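Local coordinates for bradyzoite surface antigen BSR4 (Toxoplasma gondii, PDB 2JKS), which is a bradyzoite-stage surface antigen of the SAG1-related superfamily, built from two SRS domains, that binds zinc and is probably exposed to the host, at residues A10-F18 against T41-L52. Numbering follows the deposited sequence.
Sequences AGSDAKCDF and TATFECSATQAL
Thr41 O is gripped by two donors: the Ser12 hydroxyl, OG lying 3.0 Å from that oxygen and tilted from the carbonyl plane, and a water that also donates to Asp13 OD1. A second water joins Thr43 OG1 to Ala14 O; the two waters bridge parallel strands 13-17 and 41-47 on the face of Asp13 and Thr43. The straightest rung is Ala14 N to Thr43 O, 178° at the hydrogen; Cys16 N to Glu45 O, at 2.7 Å, is the shortest. Asp13, Lys15 and Asp17 share their face with Thr43, Glu45 and Ser47. Lys15 bends at chi2 and chi3, bringing NZ back to Asp13 O at 3.0 Å, above that carbonyl's plane. Ala14, Cys16, Phe44 and Cys46 form the buried face. Phe44 CG, anti to the backbone N (chi1 -172°), carries the ring toward the neighbouring strand, where CE1 meets Cys16 SG edge-on at 3.4 Å. Cys46 SG, two residues on in the same strand, lies over one ring face. At the ladder's end Phe18 CB packs 4.0 Å from Leu52 CD1. The buried face turns against the other sheet, where disulfides Cys16-Cys155 and Cys46-Cys138 tie the SRS β-sandwich layers covalently, while the polar face keeps water at its Thr41-Ala14 end.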
ATOM      1  N   ALA A  10     -20.360  -8.739   6.937  1.00 29.99           N
ATOM      2  CA  ALA A  10     -21.181  -7.894   6.063  1.00 30.13           C
ATOM      3  C   ALA A  10     -20.389  -6.618   5.918  1.00 29.82           C
ATOM      4  O   ALA A  10     -20.066  -5.999   6.926  1.00 30.25           O
ATOM      5  CB  ALA A  10     -22.528  -7.587   6.708  1.00 30.61           C
ATOM      6  N   GLY A  11     -20.051  -6.274   4.675  1.00 30.63           N
ATOM      7  CA  GLY A  11     -19.157  -5.150   4.348  1.00 31.32           C
ATOM      8  C   GLY A  11     -17.807  -5.309   5.050  1.00 30.84           C
ATOM      9  O   GLY A  11     -17.148  -6.332   4.892  1.00 30.40           O
ATOM     10  N   SER A  12     -17.399  -4.332   5.865  1.00 30.49           N
ATOM     11  CA  SER A  12     -16.155  -4.544   6.585  1.00 30.68           C
ATOM     12  C   SER A  12     -16.357  -4.769   8.081  1.00 29.49           C
ATOM     13  O   SER A  12     -15.522  -4.378   8.892  1.00 28.26           O
ATOM     14  CB  SER A  12     -15.114  -3.444   6.223  1.00 31.84           C
ATOM     15  OG  SER A  12     -15.757  -2.184   6.200  1.00 36.19           O
ATOM     16  N   ASP A  13     -17.488  -5.397   8.452  1.00 29.59           N
ATOM     17  CA  ASP A  13     -17.728  -5.707   9.841  1.00 29.22           C
ATOM     18  C   ASP A  13     -17.808  -7.234   9.960  1.00 29.45           C
ATOM     19  O   ASP A  13     -18.584  -7.854   9.203  1.00 28.18           O
ATOM     20  CB  ASP A  13     -19.002  -5.016  10.328  1.00 29.72           C
ATOM     21  CG  ASP A  13     -18.945  -3.511  10.165  1.00 33.57           C
ATOM     22  OD1 ASP A  13     -17.929  -2.886  10.601  1.00 33.65           O
ATOM     23  OD2 ASP A  13     -19.889  -2.961   9.557  1.00 35.26           O
ATOM     24  N   ALA A  14     -17.003  -7.806  10.868  1.00 27.93           N
ATOM     25  CA  ALA A  14     -16.994  -9.239  11.168  1.00 27.78           C
ATOM     26  C   ALA A  14     -17.310  -9.549  12.614  1.00 29.21           C
ATOM     27  O   ALA A  14     -16.886  -8.850  13.541  1.00 29.31           O
ATOM     28  CB  ALA A  14     -15.615  -9.856  10.828  1.00 28.79           C
ATOM     29  N   LYS A  15     -18.033 -10.633  12.811  1.00 30.00           N
ATOM     30  CA  LYS A  15     -18.510 -10.993  14.144  1.00 32.77           C
ATOM     31  C   LYS A  15     -18.225 -12.509  14.339  1.00 33.89           C
ATOM     32  O   LYS A  15     -18.692 -13.282  13.543  1.00 32.45           O
ATOM     33  CB  LYS A  15     -20.039 -10.727  14.221  1.00 33.39           C
ATOM     34  CG  LYS A  15     -20.557  -9.254  14.186  1.00 38.65           C
ATOM     35  CD  LYS A  15     -20.458  -8.574  12.754  1.00 43.96           C
ATOM     36  CE  LYS A  15     -21.571  -9.030  11.793  1.00 45.98           C
ATOM     37  NZ  LYS A  15     -21.281  -8.537  10.425  1.00 40.46           N
ATOM     38  N   CYS A  16     -17.490 -12.904  15.387  1.00 35.43           N
ATOM     39  CA  CYS A  16     -17.337 -14.329  15.756  1.00 38.00           C
ATOM     40  C   CYS A  16     -18.106 -14.651  17.045  1.00 37.24           C
ATOM     41  O   CYS A  16     -17.954 -13.949  18.059  1.00 36.95           O
ATOM     42  CB  CYS A  16     -15.869 -14.693  16.025  1.00 38.17           C
ATOM     43  SG  CYS A  16     -14.661 -14.439  14.694  1.00 46.30           S
ATOM     44  N   ASP A  17     -18.885 -15.722  16.993  1.00 38.57           N
ATOM     45  CA  ASP A  17     -19.825 -16.140  18.039  1.00 39.15           C
ATOM     46  C   ASP A  17     -19.460 -17.579  18.462  1.00 38.25           C
ATOM     47  O   ASP A  17     -19.331 -18.445  17.631  1.00 38.84           O
ATOM     48  CB  ASP A  17     -21.263 -16.125  17.478  1.00 39.35           C
ATOM     49  CG  ASP A  17     -21.880 -14.730  17.430  1.00 44.96           C
ATOM     50  OD1 ASP A  17     -21.872 -13.993  18.457  1.00 47.65           O
ATOM     51  OD2 ASP A  17     -22.397 -14.365  16.352  1.00 49.87           O
ATOM     52  N   PHE A  18     -19.285 -17.828  19.755  1.00 37.62           N
ATOM     53  CA  PHE A  18     -18.935 -19.168  20.233  1.00 36.70           C
ATOM     54  C   PHE A  18     -19.996 -19.609  21.243  1.00 36.49           C
ATOM     55  O   PHE A  18     -20.236 -18.901  22.229  1.00 35.09           O
ATOM     56  CB  PHE A  18     -17.565 -19.180  20.918  1.00 36.93           C
ATOM     57  CG  PHE A  18     -16.437 -18.647  20.066  1.00 37.46           C
ATOM     58  CD1 PHE A  18     -16.029 -17.310  20.189  1.00 37.09           C
ATOM     59  CD2 PHE A  18     -15.778 -19.482  19.149  1.00 35.92           C
ATOM     60  CE1 PHE A  18     -15.003 -16.834  19.424  1.00 37.58           C
ATOM     61  CE2 PHE A  18     -14.746 -18.987  18.378  1.00 37.99           C
ATOM     62  CZ  PHE A  18     -14.369 -17.670  18.509  1.00 36.70           C
ATOM     63  N   THR A  41     -12.598   1.552   7.401  1.00 27.36           N
ATOM     64  CA  THR A  41     -12.800   1.098   8.769  1.00 27.60           C
ATOM     65  C   THR A  41     -13.294  -0.323   8.849  1.00 28.56           C
ATOM     66  O   THR A  41     -14.345  -0.647   8.298  1.00 29.26           O
ATOM     67  CB  THR A  41     -13.780   1.980   9.576  1.00 28.55           C
ATOM     68  OG1 THR A  41     -13.269   3.296   9.651  1.00 23.77           O
ATOM     69  CG2 THR A  41     -13.952   1.431  10.995  1.00 29.96           C
ATOM     70  N   ALA A  42     -12.539  -1.164   9.559  1.00 29.32           N
ATOM     71  CA  ALA A  42     -12.976  -2.519   9.851  1.00 29.51           C
ATOM     72  C   ALA A  42     -13.463  -2.653  11.315  1.00 29.32           C
ATOM     73  O   ALA A  42     -12.964  -1.978  12.201  1.00 29.16           O
ATOM     74  CB  ALA A  42     -11.849  -3.491   9.600  1.00 30.63           C
ATOM     75  N   THR A  43     -14.469  -3.495  11.565  1.00 28.65           N
ATOM     76  CA  THR A  43     -14.783  -3.830  12.939  1.00 29.28           C
ATOM     77  C   THR A  43     -14.765  -5.332  13.151  1.00 29.78           C
ATOM     78  O   THR A  43     -15.141  -6.094  12.253  1.00 27.71           O
ATOM     79  CB  THR A  43     -16.110  -3.203  13.448  1.00 30.25           C
ATOM     80  OG1 THR A  43     -17.201  -3.778  12.744  1.00 30.54           O
ATOM     81  CG2 THR A  43     -16.140  -1.685  13.236  1.00 26.08           C
ATOM     82  N   PHE A  44     -14.349  -5.747  14.358  1.00 29.29           N
ATOM     83  CA  PHE A  44     -14.216  -7.155  14.719  1.00 29.61           C
ATOM     84  C   PHE A  44     -14.812  -7.341  16.109  1.00 30.32           C
ATOM     85  O   PHE A  44     -14.421  -6.660  17.046  1.00 29.94           O
ATOM     86  CB  PHE A  44     -12.742  -7.611  14.671  1.00 30.15           C
ATOM     87  CG  PHE A  44     -12.540  -9.115  14.854  1.00 29.95           C
ATOM     88  CD1 PHE A  44     -13.372 -10.035  14.230  1.00 28.86           C
ATOM     89  CD2 PHE A  44     -11.484  -9.590  15.644  1.00 32.15           C
ATOM     90  CE1 PHE A  44     -13.178 -11.402  14.369  1.00 32.88           C
ATOM     91  CE2 PHE A  44     -11.270 -10.959  15.796  1.00 28.12           C
ATOM     92  CZ  PHE A  44     -12.128 -11.869  15.138  1.00 34.32           C
ATOM     93  N   GLU A  45     -15.768  -8.251  16.214  1.00 30.38           N
ATOM     94  CA  GLU A  45     -16.396  -8.530  17.504  1.00 32.12           C
ATOM     95  C   GLU A  45     -16.331 -10.022  17.828  1.00 32.41           C
ATOM     96  O   GLU A  45     -16.452 -10.875  16.917  1.00 34.11           O
ATOM     97  CB  GLU A  45     -17.826  -8.010  17.532  1.00 31.21           C
ATOM     98  CG  GLU A  45     -18.584  -8.439  18.771  1.00 34.88           C
ATOM     99  CD  GLU A  45     -19.968  -7.814  18.853  1.00 41.70           C
ATOM    100  OE1 GLU A  45     -20.446  -7.289  17.812  1.00 37.24           O
ATOM    101  OE2 GLU A  45     -20.573  -7.865  19.968  1.00 45.48           O
ATOM    102  N   CYS A  46     -16.074 -10.339  19.096  1.00 32.46           N
ATOM    103  CA  CYS A  46     -16.061 -11.736  19.549  1.00 32.89           C
ATOM    104  C   CYS A  46     -16.864 -11.912  20.810  1.00 34.31           C
ATOM    105  O   CYS A  46     -16.595 -11.245  21.810  1.00 33.19           O
ATOM    106  CB  CYS A  46     -14.641 -12.218  19.769  1.00 32.41           C
ATOM    107  SG  CYS A  46     -13.707 -12.101  18.240  1.00 34.06           S
ATOM    108  N   SER A  47     -17.855 -12.800  20.751  1.00 35.82           N
ATOM    109  CA  SER A  47     -18.730 -12.995  21.890  1.00 39.04           C
ATOM    110  C   SER A  47     -18.928 -14.471  22.160  1.00 40.51           C
ATOM    111  O   SER A  47     -18.806 -15.303  21.261  1.00 39.21           O
ATOM    112  CB  SER A  47     -20.056 -12.251  21.702  1.00 40.05           C
ATOM    113  OG  SER A  47     -20.814 -12.806  20.655  1.00 43.42           O
ATOM    114  N   ALA A  48     -19.188 -14.797  23.418  1.00 42.50           N
ATOM    115  CA  ALA A  48     -19.300 -16.172  23.811  1.00 44.93           C
ATOM    116  C   ALA A  48     -20.299 -16.275  24.944  1.00 47.59           C
ATOM    117  O   ALA A  48     -20.645 -15.277  25.586  1.00 46.18           O
ATOM    118  CB  ALA A  48     -17.952 -16.704  24.242  1.00 44.63           C
ATOM    119  N   THR A  49     -20.774 -17.499  25.151  1.00 51.21           N
ATOM    120  CA  THR A  49     -21.672 -17.835  26.262  1.00 54.69           C
ATOM    121  C   THR A  49     -20.857 -17.808  27.561  1.00 56.75           C
ATOM    122  O   THR A  49     -19.632 -17.945  27.525  1.00 57.29           O
ATOM    123  CB  THR A  49     -22.267 -19.229  26.058  1.00 54.22           C
ATOM    124  OG1 THR A  49     -21.209 -20.195  26.087  1.00 55.59           O
ATOM    125  CG2 THR A  49     -22.996 -19.311  24.719  1.00 54.52           C
ATOM    126  N   GLN A  50     -21.541 -17.666  28.697  1.00 59.11           N
ATOM    127  CA  GLN A  50     -20.891 -17.362  29.989  1.00 60.74           C
ATOM    128  C   GLN A  50     -19.717 -18.256  30.459  1.00 60.28           C
ATOM    129  O   GLN A  50     -18.838 -17.765  31.156  1.00 60.94           O
ATOM    130  CB  GLN A  50     -21.940 -17.244  31.109  1.00 61.12           C
ATOM    131  CG  GLN A  50     -22.957 -16.088  30.931  1.00 62.47           C
ATOM    132  CD  GLN A  50     -24.269 -16.311  31.709  1.00 63.26           C
ATOM    133  OE1 GLN A  50     -25.164 -15.444  31.708  1.00 66.41           O
ATOM    134  NE2 GLN A  50     -24.389 -17.472  32.381  1.00 65.75           N
ATOM    135  N   ALA A  51     -19.690 -19.539  30.087  1.00 59.74           N
ATOM    136  CA  ALA A  51     -18.618 -20.458  30.552  1.00 58.82           C
ATOM    137  C   ALA A  51     -17.285 -20.429  29.763  1.00 58.36           C
ATOM    138  O   ALA A  51     -16.295 -21.065  30.170  1.00 58.13           O
ATOM    139  CB  ALA A  51     -19.147 -21.907  30.662  1.00 59.19           C
ATOM    140  N   LEU A  52     -17.252 -19.682  28.652  1.00 57.05           N
ATOM    141  CA  LEU A  52     -16.081 -19.672  27.768  1.00 55.07           C
ATOM    142  C   LEU A  52     -15.227 -18.423  27.960  1.00 53.89           C
ATOM    143  O   LEU A  52     -15.767 -17.318  28.025  1.00 54.38           O
ATOM    144  CB  LEU A  52     -16.519 -19.780  26.304  1.00 54.65           C
ATOM    145  CG  LEU A  52     -17.251 -21.063  25.915  1.00 54.41           C
ATOM    146  CD1 LEU A  52     -17.889 -20.920  24.537  1.00 52.72           C
ATOM    147  CD2 LEU A  52     -16.290 -22.257  25.975  1.00 53.59           C
TER
HETATM  148  O   HOH W   1     -16.781  -0.838   9.557  1.00 36.15           O
HETATM  149  O   HOH W   2     -18.103  -6.279  14.007  1.00 32.83           O